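Local coordinates for periplasmic binding protein/LacI transcriptional regulator (Burkholderia multivorans, PDB 4YLE) that probably binds a sugar or similar small solute in the periplasm and delivers it to an ABC transporter for uptake, at residues E171-S174 with T175-N178. Sequence-based numbering, arbitrary orientation.
Sequences EGVS and TTTN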
loop_
_atom_site.group_PDB
_atom_site.type_symbol
_atom_site.label_atom_id
_atom_site.label_comp_id
_atom_site.label_asym_id
_atom_site.label_seq_id
_atom_site.Cartn_x
_atom_site.Cartn_y
_atom_site.Cartn_z
ATOM N N GLU A 171 -7.770 -3.935 8.915
ATOM C CA GLU A 171 -7.328 -4.304 7.586
ATOM C C GLU A 171 -7.551 -3.203 6.558
ATOM O O GLU A 171 -8.410 -2.347 6.735
ATOM C CB GLU A 171 -8.102 -5.566 7.214
ATOM C CG GLU A 171 -8.010 -6.082 5.861
ATOM C CD GLU A 171 -8.697 -7.411 5.837
ATOM O OE1 GLU A 171 -9.924 -7.479 5.590
ATOM O OE2 GLU A 171 -7.995 -8.373 6.151
ATOM N N GLY A 172 -6.749 -3.195 5.502
ATOM C CA GLY A 172 -7.010 -2.286 4.385
ATOM C C GLY A 172 -8.247 -2.693 3.588
ATOM O O GLY A 172 -9.036 -3.559 3.997
ATOM N N VAL A 173 -8.422 -2.069 2.415
ATOM C CA VAL A 173 -9.511 -2.437 1.491
ATOM C C VAL A 173 -9.416 -3.929 1.180
ATOM O O VAL A 173 -8.431 -4.383 0.627
ATOM C CB VAL A 173 -9.445 -1.584 0.188
ATOM C CG1 VAL A 173 -10.363 -2.118 -0.873
ATOM C CG2 VAL A 173 -9.772 -0.123 0.478
ATOM N N SER A 174 -10.449 -4.690 1.546
ATOM C CA SER A 174 -10.364 -6.158 1.551
ATOM C C SER A 174 -10.207 -6.815 0.170
ATOM O O SER A 174 -9.800 -7.970 0.079
ATOM C CB SER A 174 -11.590 -6.727 2.266
ATOM O OG SER A 174 -11.574 -6.281 3.613
ATOM N N THR A 175 -10.445 -6.062 -0.894
ATOM C CA THR A 175 -10.292 -6.579 -2.246
ATOM C C THR A 175 -8.932 -6.220 -2.841
ATOM O O THR A 175 -8.749 -6.209 -4.064
ATOM C CB THR A 175 -11.381 -6.030 -3.135
ATOM O OG1 THR A 175 -11.357 -4.605 -3.052
ATOM C CG2 THR A 175 -12.756 -6.556 -2.677
ATOM N N THR A 176 -7.980 -5.890 -1.982
ATOM C CA THR A 176 -6.631 -5.643 -2.472
ATOM C C THR A 176 -5.709 -6.722 -1.977
ATOM O O THR A 176 -5.812 -7.203 -0.848
ATOM C CB THR A 176 -6.084 -4.255 -2.064
ATOM O OG1 THR A 176 -6.029 -4.127 -0.633
ATOM C CG2 THR A 176 -6.953 -3.171 -2.639
ATOM N N THR A 177 -4.806 -7.112 -2.860
ATOM C CA THR A 177 -3.798 -8.073 -2.503
ATOM C C THR A 177 -2.987 -7.584 -1.311
ATOM O O THR A 177 -2.719 -8.354 -0.390
ATOM C CB THR A 177 -2.886 -8.355 -3.702
ATOM O OG1 THR A 177 -3.701 -8.740 -4.801
ATOM C CG2 THR A 177 -1.889 -9.450 -3.379
ATOM N N ASN A 178 -2.615 -6.307 -1.279
ATOM C CA ASN A 178 -1.703 -5.908 -0.217
ATOM C C ASN A 178 -2.408 -5.896 1.135
ATOM O O ASN A 178 -1.807 -6.247 2.137
ATOM C CB ASN A 178 -0.989 -4.572 -0.515
ATOM C CG ASN A 178 -1.907 -3.414 -0.773
ATOM O OD1 ASN A 178 -3.061 -3.561 -1.139
ATOM N ND2 ASN A 178 -1.356 -2.211 -0.616
#
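A type I beta turn from Val-173 to Thr-176 reverses the chain after strand 166-171, closed by the bond from Thr-176 N to Val-173 O (3.0 Å, N-H...O angle 143°). The hydroxyl of Thr-176 approaches the same oxygen: OG1 lies 2.7 Å from Val-173 O and 3.1 Å from Asn-178 OD1. Thr-176 OG1 is placed there by a chi1 of 61°, which sets it between the backbone N and the carbonyl carbon, while Thr-176 CG2 lies beside Val-173 CG1 at 4.0 Å. Thr-176 is the N-cap of helix 177-193, its OG1 accepting a hydrogen bond from Ala-179 N. Together 171-174 and 175-178 link strand 166-171 to helix 177-193 in the periplasmic binding protein fold, at the C-terminal end of an inner strand of the parallel sheet of one lobe and near the cleft between the two lobes; a weak hydrogen bond joins Asn-178 ND2 to an unidentified ligand. On the flank of the turn, the side chains of Val-173 and Thr-175 cross, with Val-173 CG1 3.5 Å from Thr-175 OG1. Ser-174 turns back along the chain instead: its OG donates to Glu-171 OE1 (2.8 Å), reaching the anti side of the carboxylate 29° out of plane, and Thr-183 holds the other carboxylate oxygen, OE2, by a second hydrogen bond.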